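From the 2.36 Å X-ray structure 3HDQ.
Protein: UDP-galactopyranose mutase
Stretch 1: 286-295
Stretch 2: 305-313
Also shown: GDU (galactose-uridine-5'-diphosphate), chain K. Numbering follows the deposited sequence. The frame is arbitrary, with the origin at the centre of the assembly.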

ATOM      1  N   THR A 286      16.212 -17.843  -8.271  1.00 38.56           N
ATOM      2  CA  THR A 286      17.251 -17.488  -9.233  1.00 40.85           C
ATOM      3  C   THR A 286      17.051 -16.034  -9.579  1.00 39.82           C
ATOM      4  O   THR A 286      15.963 -15.490  -9.392  1.00 34.29           O
ATOM      5  CB  THR A 286      17.082 -18.198 -10.586  1.00 47.63           C
ATOM      6  OG1 THR A 286      16.273 -19.365 -10.432  1.00 53.35           O
ATOM      7  CG2 THR A 286      18.442 -18.549 -11.194  1.00 45.27           C
ATOM      8  N   GLU A 287      18.077 -15.419 -10.147  1.00 36.90           N
ATOM      9  CA  GLU A 287      17.970 -14.030 -10.545  1.00 40.97           C
ATOM     10  C   GLU A 287      17.070 -13.840 -11.757  1.00 35.18           C
ATOM     11  O   GLU A 287      16.427 -12.809 -11.904  1.00 32.27           O
ATOM     12  CB  GLU A 287      19.345 -13.459 -10.833  1.00 41.65           C
ATOM     13  CG  GLU A 287      20.221 -13.436  -9.608  1.00 53.67           C
ATOM     14  CD  GLU A 287      21.051 -12.186  -9.544  1.00 55.96           C
ATOM     15  OE1 GLU A 287      21.257 -11.568 -10.613  1.00 61.75           O
ATOM     16  OE2 GLU A 287      21.479 -11.817  -8.428  1.00 57.92           O
ATOM     17  N   GLN A 288      17.021 -14.831 -12.627  1.00 36.15           N
ATOM     18  CA  GLN A 288      16.330 -14.642 -13.889  1.00 33.93           C
ATOM     19  C   GLN A 288      15.826 -15.947 -14.443  1.00 31.83           C
ATOM     20  O   GLN A 288      16.577 -16.903 -14.579  1.00 36.72           O
ATOM     21  CB  GLN A 288      17.256 -13.995 -14.906  1.00 25.79           C
ATOM     22  CG  GLN A 288      16.606 -13.790 -16.248  1.00 28.91           C
ATOM     23  CD  GLN A 288      17.378 -12.818 -17.104  1.00 34.41           C
ATOM     24  OE1 GLN A 288      17.781 -11.756 -16.631  1.00 45.04           O
ATOM     25  NE2 GLN A 288      17.586 -13.165 -18.366  1.00 24.97           N
ATOM     26  N   LEU A 289      14.548 -15.973 -14.776  1.00 30.26           N
ATOM     27  CA  LEU A 289      13.927 -17.166 -15.292  1.00 27.19           C
ATOM     28  C   LEU A 289      13.774 -17.088 -16.806  1.00 28.87           C
ATOM     29  O   LEU A 289      13.950 -18.084 -17.499  1.00 31.70           O
ATOM     30  CB  LEU A 289      12.555 -17.351 -14.646  1.00 33.99           C
ATOM     31  CG  LEU A 289      11.940 -18.736 -14.816  1.00 36.23           C
ATOM     32  CD1 LEU A 289      12.843 -19.771 -14.158  1.00 39.85           C
ATOM     33  CD2 LEU A 289      10.561 -18.760 -14.199  1.00 40.15           C
ATOM     34  N   LEU A 290      13.442 -15.907 -17.316  1.00 26.57           N
ATOM     35  CA  LEU A 290      13.096 -15.767 -18.725  1.00 27.87           C
ATOM     36  C   LEU A 290      14.119 -14.895 -19.414  1.00 29.32           C
ATOM     37  O   LEU A 290      14.781 -14.091 -18.765  1.00 28.54           O
ATOM     38  CB  LEU A 290      11.710 -15.124 -18.898  1.00 23.54           C
ATOM     39  CG  LEU A 290      10.492 -15.710 -18.179  1.00 33.62           C
ATOM     40  CD1 LEU A 290       9.208 -14.927 -18.529  1.00 26.40           C
ATOM     41  CD2 LEU A 290      10.314 -17.170 -18.515  1.00 27.59           C
ATOM     42  N   PRO A 291      14.236 -15.036 -20.740  1.00 29.57           N
ATOM     43  CA  PRO A 291      15.110 -14.178 -21.545  1.00 28.16           C
ATOM     44  C   PRO A 291      14.537 -12.784 -21.841  1.00 30.13           C
ATOM     45  O   PRO A 291      15.332 -11.901 -22.122  1.00 31.20           O
ATOM     46  CB  PRO A 291      15.298 -14.976 -22.842  1.00 33.16           C
ATOM     47  CG  PRO A 291      14.112 -15.881 -22.921  1.00 31.34           C
ATOM     48  CD  PRO A 291      13.656 -16.149 -21.516  1.00 32.98           C
ATOM     49  N   THR A 292      13.218 -12.583 -21.796  1.00 29.83           N
ATOM     50  CA  THR A 292      12.633 -11.231 -21.942  1.00 28.51           C
ATOM     51  C   THR A 292      11.513 -11.052 -20.946  1.00 27.45           C
ATOM     52  O   THR A 292      11.208 -11.967 -20.187  1.00 28.15           O
ATOM     53  CB  THR A 292      11.950 -10.975 -23.310  1.00 23.36           C
ATOM     54  OG1 THR A 292      11.272 -12.167 -23.737  1.00 28.67           O
ATOM     55  CG2 THR A 292      12.917 -10.536 -24.351  1.00 27.12           C
ATOM     56  N   GLY A 293      10.857  -9.891 -21.006  1.00 26.98           N
ATOM     57  CA  GLY A 293       9.730  -9.589 -20.136  1.00 25.89           C
ATOM     58  C   GLY A 293       8.590 -10.589 -20.190  1.00 24.66           C
ATOM     59  O   GLY A 293       8.065 -10.999 -19.157  1.00 21.87           O
ATOM     60  N   THR A 294       8.220 -11.002 -21.400  1.00 25.42           N
ATOM     61  CA  THR A 294       7.096 -11.910 -21.578  1.00 21.15           C
ATOM     62  C   THR A 294       7.365 -12.926 -22.683  1.00 27.19           C
ATOM     63  O   THR A 294       7.850 -12.573 -23.764  1.00 27.84           O
ATOM     64  CB  THR A 294       5.807 -11.119 -21.929  1.00 25.70           C
ATOM     65  OG1 THR A 294       5.500 -10.202 -20.871  1.00 22.82           O
ATOM     66  CG2 THR A 294       4.624 -12.055 -22.144  1.00 21.09           C
ATOM     67  N   VAL A 295       7.045 -14.188 -22.407  1.00 24.56           N
ATOM     68  CA  VAL A 295       7.041 -15.221 -23.428  1.00 24.77           C
ATOM     69  C   VAL A 295       5.597 -15.635 -23.707  1.00 28.03           C
ATOM     70  O   VAL A 295       4.888 -16.036 -22.775  1.00 26.29           O
ATOM     71  CB  VAL A 295       7.816 -16.489 -22.979  1.00 25.93           C
ATOM     72  CG1 VAL A 295       7.675 -17.583 -24.024  1.00 31.34           C
ATOM     73  CG2 VAL A 295       9.271 -16.186 -22.726  1.00 22.05           C
ATOM     74  N   ARG A 305       0.568 -16.804 -21.530  1.00 23.56           N
ATOM     75  CA  ARG A 305       1.900 -16.223 -21.392  1.00 24.45           C
ATOM     76  C   ARG A 305       2.445 -16.258 -19.960  1.00 26.41           C
ATOM     77  O   ARG A 305       1.695 -16.461 -18.999  1.00 24.91           O
ATOM     78  CB  ARG A 305       1.918 -14.788 -21.929  1.00 22.53           C
ATOM     79  CG  ARG A 305       0.884 -13.894 -21.302  1.00 24.29           C
ATOM     80  CD  ARG A 305       0.910 -12.479 -21.861  1.00 23.10           C
ATOM     81  NE  ARG A 305      -0.166 -11.711 -21.245  1.00 28.06           N
ATOM     82  CZ  ARG A 305      -0.736 -10.630 -21.765  1.00 30.45           C
ATOM     83  NH1 ARG A 305      -0.336 -10.144 -22.939  1.00 27.89           N
ATOM     84  NH2 ARG A 305      -1.721 -10.038 -21.104  1.00 31.33           N
ATOM     85  N   VAL A 306       3.761 -16.080 -19.850  1.00 24.69           N
ATOM     86  CA  VAL A 306       4.457 -15.899 -18.581  1.00 23.02           C
ATOM     87  C   VAL A 306       5.220 -14.605 -18.664  1.00 22.00           C
ATOM     88  O   VAL A 306       5.892 -14.345 -19.659  1.00 23.46           O
ATOM     89  CB  VAL A 306       5.569 -16.939 -18.346  1.00 28.14           C
ATOM     90  CG1 VAL A 306       5.708 -17.250 -16.850  1.00 25.64           C
ATOM     91  CG2 VAL A 306       5.364 -18.168 -19.175  1.00 33.68           C
ATOM     92  N   SER A 307       5.168 -13.821 -17.598  1.00 23.76           N
ATOM     93  CA  SER A 307       5.906 -12.575 -17.542  1.00 21.83           C
ATOM     94  C   SER A 307       6.786 -12.547 -16.303  1.00 26.49           C
ATOM     95  O   SER A 307       6.442 -13.140 -15.270  1.00 24.06           O
ATOM     96  CB  SER A 307       4.953 -11.380 -17.570  1.00 24.66           C
ATOM     97  OG  SER A 307       4.197 -11.391 -18.767  1.00 28.21           O
ATOM     98  N   GLU A 308       7.927 -11.866 -16.417  1.00 22.10           N
ATOM     99  CA  GLU A 308       8.906 -11.795 -15.328  1.00 28.03           C
ATOM    100  C   GLU A 308       9.152 -10.339 -14.979  1.00 24.29           C
ATOM    101  O   GLU A 308       9.758  -9.594 -15.749  1.00 20.81           O
ATOM    102  CB  GLU A 308      10.222 -12.472 -15.722  1.00 24.68           C
ATOM    103  CG  GLU A 308      11.242 -12.544 -14.599  1.00 26.10           C
ATOM    104  CD  GLU A 308      12.489 -13.320 -14.994  1.00 30.38           C
ATOM    105  OE1 GLU A 308      13.263 -13.702 -14.089  1.00 30.46           O
ATOM    106  OE2 GLU A 308      12.693 -13.541 -16.209  1.00 24.50           O
ATOM    107  N   PHE A 309       8.675  -9.945 -13.806  1.00 22.38           N
ATOM    108  CA  PHE A 309       8.550  -8.540 -13.472  1.00 20.13           C
ATOM    109  C   PHE A 309       9.848  -7.751 -13.411  1.00 23.09           C
ATOM    110  O   PHE A 309       9.852  -6.561 -13.732  1.00 21.87           O
ATOM    111  CB  PHE A 309       7.749  -8.396 -12.186  1.00 24.91           C
ATOM    112  CG  PHE A 309       6.315  -8.779 -12.357  1.00 24.66           C
ATOM    113  CD1 PHE A 309       5.801  -9.902 -11.735  1.00 22.32           C
ATOM    114  CD2 PHE A 309       5.488  -8.035 -13.194  1.00 23.36           C
ATOM    115  CE1 PHE A 309       4.477 -10.261 -11.915  1.00 24.91           C
ATOM    116  CE2 PHE A 309       4.169  -8.393 -13.389  1.00 24.26           C
ATOM    117  CZ  PHE A 309       3.662  -9.507 -12.753  1.00 22.59           C
ATOM    118  N   LYS A 310      10.946  -8.399 -13.026  1.00 19.35           N
ATOM    119  CA  LYS A 310      12.216  -7.683 -12.910  1.00 23.90           C
ATOM    120  C   LYS A 310      12.677  -7.118 -14.258  1.00 25.56           C
ATOM    121  O   LYS A 310      13.347  -6.086 -14.299  1.00 26.10           O
ATOM    122  CB  LYS A 310      13.302  -8.554 -12.275  1.00 24.78           C
ATOM    123  CG  LYS A 310      13.159  -8.737 -10.765  1.00 27.42           C
ATOM    124  CD  LYS A 310      13.983  -9.937 -10.273  1.00 29.44           C
ATOM    125  CE  LYS A 310      15.481  -9.653 -10.267  1.00 31.08           C
ATOM    126  NZ  LYS A 310      16.264 -10.863  -9.877  1.00 23.70           N
ATOM    127  N   HIS A 311      12.302  -7.773 -15.358  1.00 25.14           N
ATOM    128  CA  HIS A 311      12.618  -7.230 -16.679  1.00 27.55           C
ATOM    129  C   HIS A 311      11.905  -5.889 -16.834  1.00 28.02           C
ATOM    130  O   HIS A 311      12.432  -4.950 -17.427  1.00 26.98           O
ATOM    131  CB  HIS A 311      12.149  -8.164 -17.807  1.00 26.85           C
ATOM    132  CG  HIS A 311      12.978  -9.401 -17.983  1.00 29.29           C
ATOM    133  ND1 HIS A 311      14.146  -9.418 -18.717  1.00 33.54           N
ATOM    134  CD2 HIS A 311      12.785 -10.672 -17.555  1.00 26.85           C
ATOM    135  CE1 HIS A 311      14.644 -10.642 -18.719  1.00 28.01           C
ATOM    136  NE2 HIS A 311      13.840 -11.420 -18.017  1.00 28.34           N
ATOM    137  N   ILE A 312      10.686  -5.822 -16.306  1.00 22.44           N
ATOM    138  CA  ILE A 312       9.817  -4.674 -16.531  1.00 24.10           C
ATOM    139  C   ILE A 312      10.093  -3.539 -15.541  1.00 22.85           C
ATOM    140  O   ILE A 312      10.110  -2.371 -15.916  1.00 23.21           O
ATOM    141  CB  ILE A 312       8.330  -5.090 -16.481  1.00 23.86           C
ATOM    142  CG1 ILE A 312       8.048  -6.174 -17.536  1.00 26.02           C
ATOM    143  CG2 ILE A 312       7.446  -3.887 -16.696  1.00 27.55           C
ATOM    144  CD1 ILE A 312       6.902  -7.162 -17.171  1.00 21.16           C
ATOM    145  N   THR A 313      10.337  -3.892 -14.285  1.00 21.43           N
ATOM    146  CA  THR A 313      10.574  -2.895 -13.244  1.00 27.12           C
ATOM    147  C   THR A 313      12.034  -2.458 -13.154  1.00 25.41           C
ATOM    148  O   THR A 313      12.337  -1.393 -12.632  1.00 25.57           O
ATOM    149  CB  THR A 313      10.179  -3.435 -11.856  1.00 22.01           C
ATOM    150  OG1 THR A 313      11.044  -4.525 -11.511  1.00 20.38           O
ATOM    151  CG2 THR A 313       8.732  -3.922 -11.865  1.00 19.80           C
TER
HETATM  152  N1  GDU K 500      -2.219 -12.165 -30.455  1.00 26.82           N
HETATM  153  C2  GDU K 500      -1.810 -13.299 -30.788  1.00 32.82           C
HETATM  154  N3  GDU K 500      -0.746 -13.970 -30.663  1.00 32.03           N
HETATM  155  C4  GDU K 500       0.213 -13.316 -29.985  1.00 31.14           C
HETATM  156  C5  GDU K 500      -0.091 -11.948 -29.503  1.00 26.52           C
HETATM  157  C6  GDU K 500      -1.309 -11.428 -29.755  1.00 28.25           C
HETATM  158  O2  GDU K 500      -2.807 -14.035 -31.481  1.00 29.24           O
HETATM  159  O4  GDU K 500       1.297 -13.844 -29.748  1.00 28.92           O
HETATM  160  C1D GDU K 500      -3.539 -11.669 -30.721  1.00 27.28           C
HETATM  161  C2D GDU K 500      -4.690 -12.101 -29.781  1.00 27.30           C
HETATM  162  O2D GDU K 500      -5.957 -12.085 -30.427  1.00 28.37           O
HETATM  163  C3D GDU K 500      -4.579 -11.043 -28.702  1.00 29.88           C
HETATM  164  C4D GDU K 500      -4.433  -9.812 -29.594  1.00 27.30           C
HETATM  165  O4D GDU K 500      -3.632 -10.232 -30.703  1.00 26.62           O
HETATM  166  O3D GDU K 500      -5.741 -11.021 -27.878  1.00 29.83           O
HETATM  167  C5D GDU K 500      -4.044  -8.516 -28.898  1.00 30.97           C
HETATM  168  O5D GDU K 500      -2.735  -8.787 -28.365  1.00 34.48           O
HETATM  169  PA  GDU K 500      -2.201  -8.108 -27.022  1.00 27.23           P
HETATM  170  O1A GDU K 500      -0.732  -8.347 -26.943  1.00 29.66           O
HETATM  171  O2A GDU K 500      -2.450  -6.661 -27.116  1.00 25.20           O
HETATM  172  O3A GDU K 500      -2.856  -8.802 -25.752  1.00 32.76           O
HETATM  173  PB  GDU K 500      -3.047  -8.051 -24.372  1.00 28.85           P
HETATM  174  O1B GDU K 500      -3.713  -9.100 -23.563  1.00 30.64           O
HETATM  175  O2B GDU K 500      -3.939  -6.865 -24.367  1.00 25.71           O
HETATM  176  O3B GDU K 500      -1.666  -7.713 -23.624  0.63 28.10           O
HETATM  177  C1' GDU K 500      -1.313  -6.809 -22.559  0.33 31.32           C
HETATM  178  C2' GDU K 500      -1.057  -5.408 -23.153  0.47 30.34           C
HETATM  179  C3' GDU K 500      -0.110  -5.626 -24.357  0.57 29.40           C
HETATM  180  C4' GDU K 500       1.274  -6.074 -23.796  0.53 30.56           C
HETATM  181  C5' GDU K 500       1.057  -7.297 -22.862  0.54 32.53           C
HETATM  182  C6' GDU K 500       2.308  -7.661 -22.014  0.56 32.05           C
HETATM  183  O2' GDU K 500      -2.286  -4.741 -23.493  0.51 29.79           O
HETATM  184  O3' GDU K 500      -0.034  -4.403 -25.123  0.61 26.37           O
HETATM  185  O4' GDU K 500       1.847  -4.958 -23.082  0.43 31.16           O
HETATM  186  O5' GDU K 500      -0.090  -7.311 -21.965  0.33 33.10           O
HETATM  187  O6' GDU K 500       3.066  -8.757 -22.581  0.87 26.60           O

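The contact joins a loop that ends in a short strand to a strand that runs into a helix, and its character changes along its length: backbone pairing at one end, side chains reaching for backbone atoms at the other. In the antiparallel pairing, Val-295 and Val-306 exchange backbone hydrogen bonds, from Val-295 N to Val-306 O at 3.0 Å and from Val-306 N to Val-295 O at 3.1 Å. Their side chains lie on one face of the sheet, where beta-branched residues suit the extended backbone. Thr-294 and Ser-307 form the neighbouring non-hydrogen-bonded pair, with their side chains on the other face. Both adopt the m rotamer, and this brings Thr-294 OG1 within 2.7 Å of Ser-307 OG in a hydrogen bond whose direction is not fixed. The CA atoms of Thr-294 and Ser-307 are 4.3 Å apart, and the short side chains leave their hydroxyls in direct contact. The ladder is extended by Glu-308 N, which donates to Gly-293 O at 2.9 Å.

Glu-308 anchors two successive amides of the loop. With chi1 and chi2 both t, its chain is fully stretched from the strand: Leu-289 N donates to OE1 of Glu-308 at 2.7 Å, and Leu-290 N donates to OE2 of Glu-308 at 2.7 Å. A carboxylate is well suited to this task, since its two oxygens can each accept from one of two adjacent NH groups, and the extended glutamate supplies the necessary reach.

His-311, in the helix, points toward the loop with chi1 m and chi2 near -83°. This orientation puts Leu-290 O at the ring edge, where His-311 NE2 donates to it at 2.9 Å. The same nitrogen makes a weak hydrogen bond to Glu-308 OE2 at 3.0 Å, so the imidazole links the loop carbonyl to the carboxylate. Over one ring face lie Thr-292 O and Gly-293 N. Gly-293 CA packs 3.6 Å from His-311 CB, so the loop lies close to the helix here.

Lys-310 carries the contact further along the loop. Its chi1 is m, chi2 t, chi3 p and chi4 t; the single bend at chi3 in an otherwise extended outer chain accompanies the delivery of Lys-310 NZ to Glu-287 O, a hydrogen bond of 2.8 Å. Leu-290, m at chi1 and t at chi2, supplies an apolar element instead, placing its CD1 4.2 Å from Val-306 CB.

Arg-305 begins toward the loop strand, but its end leads away to the ligand. Chi1 is p, while chi2 and chi3 are t, and this long arm lets Arg-305 NH1 donate to GDU O3B at 2.9 Å, with GDU C6' over one face of the guanidinium. On the way, Arg-305 CD passes 3.7 Å from Thr-294 CG2. Thr-294 OG1 also reaches GDU O6' through a weak hydrogen bond of 3.3 Å, so the paired strands help hold the sugar nucleotide that this mutase binds.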